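Tailspike protein (Siphovirus 9NA, PDB 3RIQ) binds Salmonella lipopolysaccharide as the phage's receptor-recognition protein and probably cleaves its O-antigen chains as an endorhamnosidase. Local coordinates at residues Met347-Arg350 with Asp355-Asn358; Arg383-His388 with Tyr395-Pro400; Ile323-Asp328 with Asp335-Tyr340; Asp278-Asn283 with Arg313-Arg318; Thr357-Val362 with Asn372-Glu377. All coordinates share one frame; numbering follows the deposited sequence.

Contact 1 (Met347-Arg350 with Asp355-Asn358); sequences MFDR and DITN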
# COMPACT_ATOMS: atom_id res chain seq x y z
N MET A 347 5.82 0.81 16.99
CA MET A 347 5.33 -0.50 16.51
C MET A 347 5.86 -1.51 17.52
O MET A 347 7.05 -1.46 17.89
CB MET A 347 5.85 -0.82 15.09
CG MET A 347 5.21 -2.07 14.48
SD MET A 347 6.39 -3.32 13.88
CE MET A 347 6.71 -4.31 15.34
N PHE A 348 5.01 -2.43 17.95
CA PHE A 348 5.42 -3.36 19.02
C PHE A 348 4.80 -4.75 18.74
O PHE A 348 3.58 -4.89 18.60
CB PHE A 348 4.97 -2.79 20.39
CG PHE A 348 5.67 -3.38 21.59
CD1 PHE A 348 6.35 -2.53 22.49
CD2 PHE A 348 5.60 -4.75 21.91
CE1 PHE A 348 6.98 -3.04 23.67
CE2 PHE A 348 6.21 -5.25 23.08
CZ PHE A 348 6.91 -4.40 23.95
N ASP A 349 5.66 -5.76 18.67
CA ASP A 349 5.25 -7.16 18.58
C ASP A 349 5.54 -7.83 19.91
O ASP A 349 6.72 -8.08 20.26
CB ASP A 349 5.94 -7.86 17.39
CG ASP A 349 5.52 -9.32 17.21
OD1 ASP A 349 5.08 -9.98 18.18
OD2 ASP A 349 5.68 -9.81 16.08
N ARG A 350 4.46 -8.09 20.66
CA ARG A 350 4.56 -8.66 22.00
C ARG A 350 4.52 -10.20 21.94
O ARG A 350 4.65 -10.89 22.97
CB ARG A 350 3.42 -8.11 22.89
CG ARG A 350 3.35 -8.77 24.27
CD ARG A 350 3.93 -7.98 25.37
NE ARG A 350 2.74 -7.45 25.99
CZ ARG A 350 2.58 -7.01 27.24
NH1 ARG A 350 3.57 -6.94 28.15
NH2 ARG A 350 1.37 -6.61 27.56
N ASP A 355 5.04 -12.48 10.87
CA ASP A 355 5.62 -12.00 9.62
C ASP A 355 5.23 -10.55 9.41
O ASP A 355 4.05 -10.24 9.32
CB ASP A 355 5.14 -12.87 8.47
CG ASP A 355 5.85 -14.19 8.46
OD1 ASP A 355 7.02 -14.23 8.06
OD2 ASP A 355 5.25 -15.20 8.85
N ILE A 356 6.25 -9.69 9.36
CA ILE A 356 6.08 -8.23 9.46
C ILE A 356 6.78 -7.57 8.31
O ILE A 356 7.99 -7.72 8.17
CB ILE A 356 6.73 -7.72 10.78
CG1 ILE A 356 6.12 -8.40 12.01
CG2 ILE A 356 6.60 -6.21 10.93
CD1 ILE A 356 6.87 -8.14 13.30
N THR A 357 6.04 -6.84 7.50
CA THR A 357 6.61 -6.20 6.32
C THR A 357 6.15 -4.78 6.11
O THR A 357 5.04 -4.44 6.47
CB THR A 357 6.30 -6.99 5.00
OG1 THR A 357 4.89 -7.18 4.85
CG2 THR A 357 6.97 -8.37 5.01
N ASN A 358 7.03 -3.96 5.54
CA ASN A 358 6.67 -2.60 5.11
C ASN A 358 6.16 -1.72 6.23
O ASN A 358 5.05 -1.17 6.19
CB ASN A 358 5.71 -2.68 3.91
CG ASN A 358 6.39 -3.31 2.71
OD1 ASN A 358 7.47 -2.84 2.30
ND2 ASN A 358 5.85 -4.40 2.21

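Contact 2 (Arg383-His388 with Tyr395-Pro400); sequences RGIMVH and YAVYAP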
# COMPACT_ATOMS: atom_id res chain seq x y z
N ARG A 383 10.77 -7.39 7.26
CA ARG A 383 11.33 -7.09 5.92
C ARG A 383 10.78 -5.75 5.47
O ARG A 383 9.56 -5.60 5.36
CB ARG A 383 11.02 -8.15 4.86
CG ARG A 383 11.37 -9.60 5.18
CD ARG A 383 10.16 -10.33 5.61
NE ARG A 383 10.31 -11.78 5.79
CZ ARG A 383 9.31 -12.54 6.24
NH1 ARG A 383 8.12 -11.99 6.53
NH2 ARG A 383 9.49 -13.84 6.43
N GLY A 384 11.66 -4.79 5.18
CA GLY A 384 11.22 -3.51 4.69
C GLY A 384 10.79 -2.63 5.84
O GLY A 384 9.61 -2.51 6.13
N ILE A 385 11.78 -2.06 6.52
CA ILE A 385 11.55 -1.30 7.73
C ILE A 385 12.17 0.09 7.53
O ILE A 385 13.34 0.19 7.15
CB ILE A 385 12.23 -2.02 8.93
CG1 ILE A 385 11.75 -3.50 9.04
CG2 ILE A 385 12.05 -1.20 10.24
CD1 ILE A 385 10.24 -3.71 9.29
N MET A 386 11.40 1.14 7.80
CA MET A 386 11.95 2.50 7.76
C MET A 386 11.65 3.16 9.10
O MET A 386 10.50 3.17 9.56
CB MET A 386 11.34 3.30 6.60
CG MET A 386 11.74 2.80 5.21
SD MET A 386 11.38 3.98 3.92
CE MET A 386 9.60 3.98 3.90
N VAL A 387 12.69 3.66 9.76
CA VAL A 387 12.53 4.41 11.00
C VAL A 387 13.09 5.83 10.84
O VAL A 387 14.16 6.02 10.24
CB VAL A 387 13.27 3.69 12.14
CG1 VAL A 387 13.29 4.53 13.42
CG2 VAL A 387 12.59 2.34 12.43
N HIS A 388 12.39 6.82 11.37
CA HIS A 388 12.95 8.17 11.45
C HIS A 388 12.70 8.69 12.84
O HIS A 388 11.66 9.28 13.09
CB HIS A 388 12.35 9.10 10.40
CG HIS A 388 13.06 10.41 10.28
ND1 HIS A 388 12.88 11.26 9.22
CD2 HIS A 388 14.01 10.98 11.07
CE1 HIS A 388 13.65 12.33 9.38
NE2 HIS A 388 14.36 12.17 10.49
N TYR A 395 16.69 2.51 20.75
CA TYR A 395 17.03 1.84 19.48
C TYR A 395 15.99 2.17 18.42
O TYR A 395 14.81 2.37 18.72
CB TYR A 395 16.95 0.32 19.69
CG TYR A 395 18.10 -0.22 20.55
CD1 TYR A 395 19.17 -0.87 19.96
CD2 TYR A 395 18.09 -0.07 21.93
CE1 TYR A 395 20.23 -1.36 20.75
CE2 TYR A 395 19.11 -0.56 22.73
CZ TYR A 395 20.18 -1.21 22.14
OH TYR A 395 21.19 -1.67 22.95
N ALA A 396 16.44 2.19 17.17
CA ALA A 396 15.49 2.19 16.05
C ALA A 396 14.73 0.87 15.95
O ALA A 396 13.49 0.87 15.79
CB ALA A 396 16.23 2.47 14.74
N VAL A 397 15.47 -0.24 16.04
CA VAL A 397 14.88 -1.58 16.06
C VAL A 397 15.48 -2.37 17.20
O VAL A 397 16.69 -2.69 17.20
CB VAL A 397 15.09 -2.34 14.72
CG1 VAL A 397 14.43 -3.73 14.78
CG2 VAL A 397 14.49 -1.53 13.54
N TYR A 398 14.61 -2.72 18.16
CA TYR A 398 15.03 -3.54 19.29
C TYR A 398 14.27 -4.85 19.17
O TYR A 398 13.09 -4.96 19.53
CB TYR A 398 14.74 -2.84 20.63
CG TYR A 398 15.31 -3.59 21.82
CD1 TYR A 398 16.61 -3.36 22.23
CD2 TYR A 398 14.55 -4.54 22.52
CE1 TYR A 398 17.15 -4.04 23.32
CE2 TYR A 398 15.08 -5.23 23.60
CZ TYR A 398 16.39 -4.98 23.98
OH TYR A 398 16.95 -5.64 25.06
N ALA A 399 14.95 -5.86 18.64
CA ALA A 399 14.29 -7.12 18.26
C ALA A 399 15.30 -8.27 18.42
O ALA A 399 15.65 -8.94 17.45
CB ALA A 399 13.75 -7.00 16.82
N PRO A 400 15.74 -8.52 19.66
CA PRO A 400 16.93 -9.36 19.87
C PRO A 400 16.85 -10.75 19.26
O PRO A 400 17.88 -11.29 18.85
CB PRO A 400 17.01 -9.48 21.39
CG PRO A 400 16.21 -8.39 21.92
CD PRO A 400 15.24 -7.93 20.91

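Contact 3 (Ile323-Asp328 with Asp335-Tyr340); sequences IGAWWD and DNVVTY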
# COMPACT_ATOMS: atom_id res chain seq x y z
N ILE A 323 0.90 3.17 22.20
CA ILE A 323 1.78 2.58 21.19
C ILE A 323 1.18 2.82 19.81
O ILE A 323 -0.04 2.82 19.65
CB ILE A 323 1.98 1.07 21.49
CG1 ILE A 323 2.69 0.93 22.85
CG2 ILE A 323 2.76 0.34 20.37
CD1 ILE A 323 2.76 -0.53 23.36
N GLY A 324 2.04 3.08 18.82
CA GLY A 324 1.52 3.45 17.50
C GLY A 324 0.66 2.35 16.88
O GLY A 324 -0.38 2.65 16.29
N ALA A 325 1.07 1.10 17.04
CA ALA A 325 0.30 -0.09 16.55
C ALA A 325 0.97 -1.27 17.21
O ALA A 325 2.22 -1.37 17.22
CB ALA A 325 0.39 -0.24 15.02
N TRP A 326 0.17 -2.17 17.77
CA TRP A 326 0.75 -3.38 18.36
C TRP A 326 -0.18 -4.58 18.40
O TRP A 326 -1.42 -4.47 18.19
CB TRP A 326 1.36 -3.12 19.74
CG TRP A 326 0.44 -3.04 20.95
CD1 TRP A 326 -0.82 -2.46 21.04
CD2 TRP A 326 0.79 -3.45 22.28
NE1 TRP A 326 -1.28 -2.53 22.37
CE2 TRP A 326 -0.31 -3.13 23.14
CE3 TRP A 326 1.93 -4.06 22.84
CZ2 TRP A 326 -0.29 -3.40 24.52
CZ3 TRP A 326 1.96 -4.31 24.22
CH2 TRP A 326 0.86 -3.98 25.04
N TRP A 327 0.45 -5.72 18.63
CA TRP A 327 -0.22 -7.03 18.63
C TRP A 327 0.61 -8.01 19.44
O TRP A 327 1.80 -7.77 19.71
CB TRP A 327 -0.40 -7.58 17.18
CG TRP A 327 0.92 -7.66 16.43
CD1 TRP A 327 1.81 -8.71 16.42
CD2 TRP A 327 1.51 -6.62 15.65
NE1 TRP A 327 2.92 -8.38 15.66
CE2 TRP A 327 2.76 -7.11 15.17
CE3 TRP A 327 1.09 -5.32 15.30
CZ2 TRP A 327 3.63 -6.31 14.39
CZ3 TRP A 327 1.92 -4.55 14.50
CH2 TRP A 327 3.17 -5.06 14.04
N ASP A 328 -0.04 -9.11 19.83
CA ASP A 328 0.72 -10.27 20.37
C ASP A 328 0.31 -11.51 19.54
O ASP A 328 -0.25 -11.38 18.46
CB ASP A 328 0.48 -10.50 21.89
CG ASP A 328 -0.90 -11.09 22.20
OD1 ASP A 328 -1.79 -10.94 21.33
OD2 ASP A 328 -1.08 -11.69 23.29
N ASP A 335 1.34 -6.23 7.27
CA ASP A 335 1.97 -5.58 6.12
C ASP A 335 1.50 -4.14 5.96
O ASP A 335 0.29 -3.90 5.99
CB ASP A 335 1.68 -6.35 4.80
CG ASP A 335 2.28 -5.65 3.58
OD1 ASP A 335 3.53 -5.44 3.60
OD2 ASP A 335 1.55 -5.23 2.65
N ASN A 336 2.43 -3.21 5.78
CA ASN A 336 2.09 -1.82 5.50
C ASN A 336 1.44 -1.13 6.70
O ASN A 336 0.21 -0.92 6.75
CB ASN A 336 1.26 -1.64 4.22
CG ASN A 336 1.04 -0.16 3.89
OD1 ASN A 336 1.64 0.72 4.51
ND2 ASN A 336 0.13 0.12 2.95
N VAL A 337 2.28 -0.79 7.67
CA VAL A 337 1.84 -0.07 8.86
C VAL A 337 2.71 1.16 8.96
O VAL A 337 3.94 1.05 8.95
CB VAL A 337 1.99 -0.93 10.14
CG1 VAL A 337 1.68 -0.11 11.40
CG2 VAL A 337 1.10 -2.21 10.05
N VAL A 338 2.07 2.33 9.06
CA VAL A 338 2.79 3.62 9.13
C VAL A 338 2.35 4.31 10.41
O VAL A 338 1.15 4.48 10.60
CB VAL A 338 2.41 4.53 7.92
CG1 VAL A 338 3.01 5.93 8.04
CG2 VAL A 338 2.81 3.85 6.58
N THR A 339 3.28 4.66 11.30
CA THR A 339 2.88 5.40 12.48
C THR A 339 3.72 6.65 12.62
O THR A 339 4.94 6.60 12.43
CB THR A 339 2.90 4.56 13.79
OG1 THR A 339 4.25 4.38 14.28
CG2 THR A 339 2.20 3.19 13.59
N TYR A 340 3.04 7.76 12.95
CA TYR A 340 3.66 9.06 13.21
C TYR A 340 3.38 9.47 14.65
O TYR A 340 2.23 9.36 15.11
CB TYR A 340 3.05 10.14 12.30
CG TYR A 340 3.65 10.19 10.92
CD1 TYR A 340 4.78 10.99 10.69
CD2 TYR A 340 3.15 9.41 9.88
CE1 TYR A 340 5.39 11.02 9.44
CE2 TYR A 340 3.73 9.44 8.60
CZ TYR A 340 4.87 10.25 8.41
OH TYR A 340 5.55 10.29 7.21

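Contact 4 (Asp278-Asn283 with Arg313-Arg318); sequences DGIDVN and RNIITR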
# COMPACT_ATOMS: atom_id res chain seq x y z
N ASP A 278 -3.75 2.77 22.23
CA ASP A 278 -2.84 2.32 21.15
C ASP A 278 -3.52 2.44 19.79
O ASP A 278 -4.72 2.17 19.65
CB ASP A 278 -2.45 0.87 21.42
CG ASP A 278 -2.01 0.69 22.86
OD1 ASP A 278 -1.16 1.51 23.29
OD2 ASP A 278 -2.57 -0.18 23.57
N GLY A 279 -2.77 2.85 18.77
CA GLY A 279 -3.37 3.07 17.44
C GLY A 279 -4.23 1.91 16.97
O GLY A 279 -5.32 2.10 16.43
N ILE A 280 -3.71 0.69 17.11
CA ILE A 280 -4.56 -0.49 17.12
C ILE A 280 -4.06 -1.33 18.29
O ILE A 280 -2.87 -1.29 18.62
CB ILE A 280 -4.50 -1.31 15.78
CG1 ILE A 280 -3.10 -1.89 15.51
CG2 ILE A 280 -4.99 -0.47 14.61
CD1 ILE A 280 -3.03 -2.75 14.26
N ASP A 281 -4.97 -2.08 18.92
CA ASP A 281 -4.59 -2.99 20.03
C ASP A 281 -5.10 -4.37 19.62
O ASP A 281 -6.26 -4.71 19.89
CB ASP A 281 -5.26 -2.56 21.35
CG ASP A 281 -5.04 -3.57 22.47
OD1 ASP A 281 -4.21 -4.50 22.27
OD2 ASP A 281 -5.68 -3.42 23.55
N VAL A 282 -4.25 -5.14 18.94
CA VAL A 282 -4.67 -6.47 18.49
C VAL A 282 -3.92 -7.48 19.36
O VAL A 282 -3.10 -8.27 18.88
CB VAL A 282 -4.41 -6.67 16.98
CG1 VAL A 282 -4.98 -8.02 16.50
CG2 VAL A 282 -5.09 -5.54 16.17
N ASN A 283 -4.16 -7.40 20.68
CA ASN A 283 -3.58 -8.34 21.64
C ASN A 283 -4.64 -9.31 22.16
O ASN A 283 -5.83 -8.97 22.24
CB ASN A 283 -2.98 -7.57 22.82
CG ASN A 283 -1.67 -6.88 22.46
OD1 ASN A 283 -0.57 -7.39 22.77
ND2 ASN A 283 -1.75 -5.73 21.79
N ARG A 313 -3.25 -5.02 7.84
CA ARG A 313 -2.59 -4.36 6.71
C ARG A 313 -3.12 -2.97 6.41
O ARG A 313 -4.29 -2.64 6.73
CB ARG A 313 -2.61 -5.23 5.46
CG ARG A 313 -3.89 -5.82 5.11
CD ARG A 313 -3.76 -6.97 4.03
NE ARG A 313 -3.34 -6.46 2.72
CZ ARG A 313 -4.17 -6.09 1.75
NH1 ARG A 313 -5.48 -6.18 1.94
NH2 ARG A 313 -3.68 -5.59 0.60
N ASN A 314 -2.24 -2.13 5.88
CA ASN A 314 -2.61 -0.77 5.40
C ASN A 314 -3.08 0.14 6.54
O ASN A 314 -4.06 0.89 6.39
CB ASN A 314 -3.66 -0.90 4.29
CG ASN A 314 -3.19 -1.82 3.15
OD1 ASN A 314 -2.07 -1.70 2.68
ND2 ASN A 314 -4.01 -2.77 2.76
N ILE A 315 -2.37 0.09 7.66
CA ILE A 315 -2.77 0.83 8.87
C ILE A 315 -1.96 2.13 8.89
O ILE A 315 -0.77 2.13 8.53
CB ILE A 315 -2.39 0.03 10.13
CG1 ILE A 315 -2.98 -1.38 10.07
CG2 ILE A 315 -2.79 0.79 11.40
CD1 ILE A 315 -4.52 -1.48 10.03
N ILE A 316 -2.58 3.23 9.31
CA ILE A 316 -1.81 4.47 9.54
C ILE A 316 -2.32 5.10 10.83
O ILE A 316 -3.55 5.21 11.02
CB ILE A 316 -1.89 5.46 8.34
CG1 ILE A 316 -1.02 6.70 8.63
CG2 ILE A 316 -3.35 5.83 7.99
CD1 ILE A 316 -0.84 7.63 7.42
N THR A 317 -1.42 5.50 11.73
CA THR A 317 -1.85 6.13 12.99
C THR A 317 -1.04 7.37 13.24
O THR A 317 0.11 7.44 12.83
CB THR A 317 -1.79 5.16 14.22
OG1 THR A 317 -0.45 5.09 14.73
CG2 THR A 317 -2.29 3.74 13.82
N ARG A 318 -1.65 8.36 13.89
CA ARG A 318 -0.95 9.65 14.09
C ARG A 318 -1.20 10.20 15.48
O ARG A 318 -2.37 10.39 15.88
CB ARG A 318 -1.39 10.68 13.03
CG ARG A 318 -0.55 11.97 13.06
CD ARG A 318 -1.18 13.16 12.26
NE ARG A 318 -2.32 13.78 12.99
CZ ARG A 318 -2.20 14.68 13.96
NH1 ARG A 318 -0.98 15.05 14.34
NH2 ARG A 318 -3.28 15.19 14.57

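Contact 5 (Thr357-Val362 with Asn372-Glu377); sequences TNITVV and NQIVCE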
# COMPACT_ATOMS: atom_id res chain seq x y z
N THR A 357 6.04 -6.84 7.50
CA THR A 357 6.61 -6.20 6.32
C THR A 357 6.15 -4.78 6.11
O THR A 357 5.04 -4.44 6.47
CB THR A 357 6.30 -6.99 5.00
OG1 THR A 357 4.89 -7.18 4.85
CG2 THR A 357 6.97 -8.37 5.01
N ASN A 358 7.03 -3.96 5.54
CA ASN A 358 6.67 -2.60 5.11
C ASN A 358 6.16 -1.72 6.23
O ASN A 358 5.05 -1.17 6.19
CB ASN A 358 5.71 -2.68 3.91
CG ASN A 358 6.39 -3.31 2.71
OD1 ASN A 358 7.47 -2.84 2.30
ND2 ASN A 358 5.85 -4.40 2.21
N ILE A 359 6.98 -1.61 7.27
CA ILE A 359 6.67 -0.78 8.44
C ILE A 359 7.42 0.53 8.33
O ILE A 359 8.61 0.50 8.04
CB ILE A 359 7.13 -1.49 9.74
CG1 ILE A 359 6.59 -2.91 9.80
CG2 ILE A 359 6.73 -0.68 10.97
CD1 ILE A 359 5.07 -3.02 9.85
N THR A 360 6.74 1.66 8.59
CA THR A 360 7.36 2.99 8.59
C THR A 360 6.99 3.63 9.92
O THR A 360 5.81 3.80 10.22
CB THR A 360 6.82 3.83 7.42
OG1 THR A 360 7.17 3.16 6.19
CG2 THR A 360 7.48 5.21 7.40
N VAL A 361 7.99 3.95 10.74
CA VAL A 361 7.76 4.59 12.04
C VAL A 361 8.51 5.90 12.06
O VAL A 361 9.73 5.92 11.88
CB VAL A 361 8.22 3.68 13.22
CG1 VAL A 361 8.26 4.48 14.56
CG2 VAL A 361 7.31 2.43 13.34
N VAL A 362 7.79 7.00 12.33
CA VAL A 362 8.36 8.34 12.37
C VAL A 362 8.01 8.97 13.69
O VAL A 362 6.83 8.97 14.13
CB VAL A 362 7.79 9.22 11.23
CG1 VAL A 362 8.31 10.67 11.35
CG2 VAL A 362 8.12 8.63 9.82
N ASN A 372 11.93 2.49 22.75
CA ASN A 372 12.43 2.21 21.40
C ASN A 372 11.40 2.51 20.30
O ASN A 372 10.21 2.59 20.56
CB ASN A 372 12.90 0.76 21.35
CG ASN A 372 13.94 0.47 22.40
OD1 ASN A 372 14.91 1.21 22.53
ND2 ASN A 372 13.75 -0.57 23.14
N GLN A 373 11.87 2.73 19.07
CA GLN A 373 10.95 3.03 17.97
C GLN A 373 10.16 1.80 17.57
O GLN A 373 8.96 1.89 17.43
CB GLN A 373 11.68 3.62 16.75
CG GLN A 373 12.49 4.87 17.10
CD GLN A 373 11.65 6.10 17.29
OE1 GLN A 373 10.87 6.47 16.42
NE2 GLN A 373 11.82 6.76 18.43
N ILE A 374 10.84 0.68 17.38
CA ILE A 374 10.23 -0.59 17.00
C ILE A 374 10.77 -1.64 17.96
O ILE A 374 11.99 -1.70 18.21
CB ILE A 374 10.58 -0.96 15.54
CG1 ILE A 374 9.89 0.01 14.58
CG2 ILE A 374 10.14 -2.42 15.18
CD1 ILE A 374 10.18 -0.25 13.09
N VAL A 375 9.86 -2.41 18.53
CA VAL A 375 10.21 -3.51 19.45
C VAL A 375 9.57 -4.80 19.00
O VAL A 375 8.36 -4.82 18.66
CB VAL A 375 9.71 -3.23 20.90
CG1 VAL A 375 9.93 -4.46 21.79
CG2 VAL A 375 10.40 -1.99 21.49
N CYS A 376 10.33 -5.90 19.04
CA CYS A 376 9.74 -7.25 18.96
C CYS A 376 10.32 -8.04 20.10
O CYS A 376 11.58 -8.05 20.32
CB CYS A 376 10.10 -7.97 17.66
SG CYS A 376 9.58 -7.15 16.13
N GLU A 377 9.44 -8.74 20.81
CA GLU A 377 9.82 -9.49 22.00
C GLU A 377 10.17 -10.95 21.69
O GLU A 377 10.81 -11.62 22.51
CB GLU A 377 8.70 -9.42 23.07
CG GLU A 377 8.42 -8.04 23.60
CD GLU A 377 9.18 -7.70 24.84
OE1 GLU A 377 10.16 -8.41 25.17
OE2 GLU A 377 8.78 -6.72 25.52

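Contact 1 (Met347-Arg350 with Asp355-Asn358)
Ile-356 meets two side chains of the facing strand at once, one with each of its branches. Its CG2 methyl points at the thioether of Met-347, and the two side chains reach out tip to tip, SD to CG2 4.1 Å. The other branch ends in CD1, which comes to 3.5 Å from OD2 of Asp-349, the two side chains passing at a slant. Met-347 starts out with CG anti to the backbone N (chi1 -172°) and then bends twice, which swings the sulfur across toward the isoleucine. No hydrogen bond joins the two segments, and the backbones stay well apart, with Asp-349 CA 9.2 Å from Ile-356 CA, so side chains alone span the gap. The buried carboxylate of Asp-349 is well satisfied despite its apolar neighbour: OD1 takes Gly-351 N, while OD2 takes Ser-380 OG, Asn-354 ND2 and Trp-327 NE1. That network probably fixes the rotation of the carboxylate. All of this lies inside a right-handed parallel beta-helix. Strand 347-349 runs between strands 326-327 and 374-376 on one face, strand 355-362 between 333-340 and 381-388 on another, and Trp-327 and Cys-376, from the two strands flanking 347-349, pack against Ile-356.

Contact 2 (Arg383-His388 with Tyr395-Pro400)
Where Ala-396 and Val-397 turn in against Val-387 and Ile-385, the flat groups stay outside the contact: the ring of Tyr-395 carries Tyr-398 CD1 over one face, 3.6 Å above its plane and displaced toward the rim, while the rings of His-388 and Tyr-390 pack edge-to-face. The apolar contact itself lies in the interior of a right-handed parallel beta-helix, bridging strand 381-388 and the short strand 397-399 of another face. Ile-385 and Val-397 cross at about a right angle and touch through their CG2 methyls, 4.1 Å apart. Farther along, Val-387 stands over Ala-396, its CG1 3.8 Å from Ala-396 CB. Val-387 holds CG1 anti to the backbone N (chi1 172°), which sends one methyl to the alanine side chain and turns the other to the alanine backbone. Beyond the corner at Gly-384, Arg-383 forms a salt bridge with Asp-355 of its own chain and, through NE, a hydrogen bond with His-388 ND1 of a neighbouring subunit. Strand 374-376 supplies Ile-374, which packs on both Ile-385 and Val-387. The second methyl of Val-387, CG2, rests 3.8 Å from Ala-396 O, a van der Waals contact with a peptide oxygen.

Contact 3 (Ile323-Asp328 with Asp335-Tyr340)
The bend that leads into the short strand 326-327 packs onto strand 333-340, whose inward-facing Val-337 and Thr-339 receive Gly-324 and Ala-325. Ala-325 CB rests against both, 3.8 Å from Val-337 CG1 and 4.1 Å from Thr-339 CG2. The CG2 methyl of Thr-339 also lies against the peptide leaving Gly-324, with Gly-324 C at 3.7 Å. Backbones come close here, Gly-324 CA to Thr-339 CA being 5.6 Å, and Thr-339 CB is 4.1 Å from Gly-324 CA. With chi1 at 77°, Thr-339 turns its CG2 anti to its own carbonyl carbon and onto the glycine peptide, while OG1 is hydrogen-bonded to Gly-346 O. This is the inside of one turn of the right-handed beta-helix, at a place where two faces converge: strand 333-340 runs between 311-318 and 355-362, and strand 326-327 between 281-282 and 347-349. The gap widens along strand 326-327, where Trp-327 CZ3 comes no nearer than 5.1 Å to Val-337 CG2. Trp-326 takes its ring to the other side of the strand, where Ile-323 CD1 lies 3.6 Å above the ring plane, offset toward the rim, and the rings of Trp-326 and Phe-348 pack edge-to-face.

Contact 4 (Asp278-Asn283 with Arg313-Arg318)
Ile-280 has CG1 wedged between its backbone N and carbonyl carbon (chi1 63°), which turns the CG2 branch toward Ile-315. There it meets the CG2 methyl of Ile-315 at 4.1 Å, the two side chains slanting across each other. Thr-317 shows a similar twist, chi1 82°, and its CG2 methyl settles on Gly-279 CA at 3.8 Å. The hydroxyl then has its own partner, with Thr-317 OG1 hydrogen-bonded to Gly-324 O. The two backbones come nearest at this glycine, Gly-279 CA to Thr-317 CA 5.6 Å, and no hydrogen bond crosses between the segments. Beyond Ile-280 the first segment is braced internally: Asn-283 ND2 gives Asp-281 OD1 a bond of 2.8 Å that arrives nearly along the C-O axis, with an N-H...O angle of 144°. The other carboxylate oxygen, OD2, takes Gln-252 NE2. On the second segment, past the corner at Asn-314, Arg-313 leads to the subunit interface, reaching Asn-269 OD1 of a neighbouring subunit. In the right-handed beta-helix, strand 281-282 lies between strands 249-250 and 326-327, and strand 311-318 lies between 266-273 and 333-340, so Ile-315 is packed between Ile-270 and Val-337.

Contact 5 (Thr357-Val362 with Asn372-Glu377)
Apolar contacts dominate, and Ile-374 is shared between two residues of the facing strand. Its CG1 lies 3.7 Å from Val-361 CG2, with Ile-374 CD1 3.9 Å from the same methyl. CD1 then reaches on to Ile-359 CG2 at 4.1 Å. Both pairs pass at a slant, and the long branch of Ile-374 lies across the two, doing all the touching. Ile-374 holds that branch extended, chi2 180°, which lets CD1 carry as far as Ile-359. Val-361 divides its methyls: with CG1 anti to its backbone N (chi1 168°), CG2 goes to the isoleucine and CG1 to Gln-373.

The second kind of contact is apolar against polar. Val-361 CG1 comes to 3.8 Å from Gln-373 OE1 and 3.9 Å from Gln-373 O. The chain of Gln-373 bends at chi2, bringing OE1 alongside the CG1 methyl, and OE1 accepts a hydrogen bond from Ala-364 N, in the loop that follows strand 355-362, which ties the buried amide to that loop.

Backbone pairing plays no part between the two segments. Each strand bonds instead to neighbouring turns, Ile-359 with Gly-384 for one. Ile-359 packs between Val-337 and Ile-385, and Val-361 rests on Thr-339. Ile-359 and Ile-385 also share nearly the same side-chain torsions. Such rows of aliphatic residues, stacked from turn to turn and facing side chains of another face, are characteristic of the interior of a right-handed parallel beta-helix.

Along the chain the contacts run 4, 3, 1, 5, 2, following the beta-helix along its length, with contacts 1 and 5 sharing strand 355-362 and, in it, Thr-357 and Asn-358. The centres of consecutive ones lie 5 to 7 Å apart, and from contact 4 to contact 2 the centres are about 17 Å apart. One set of strands, 311-318, 333-340, 355-362 and 381-388, supplies one side of all five; the short strands 281-282, 326-327, 347-349, 374-376 and 397-399 supply the other. Together they line a largely apolar stretch of the interior, while the long strands' outward residues and corners reach neighbouring subunits, consistent with a three-chain spike.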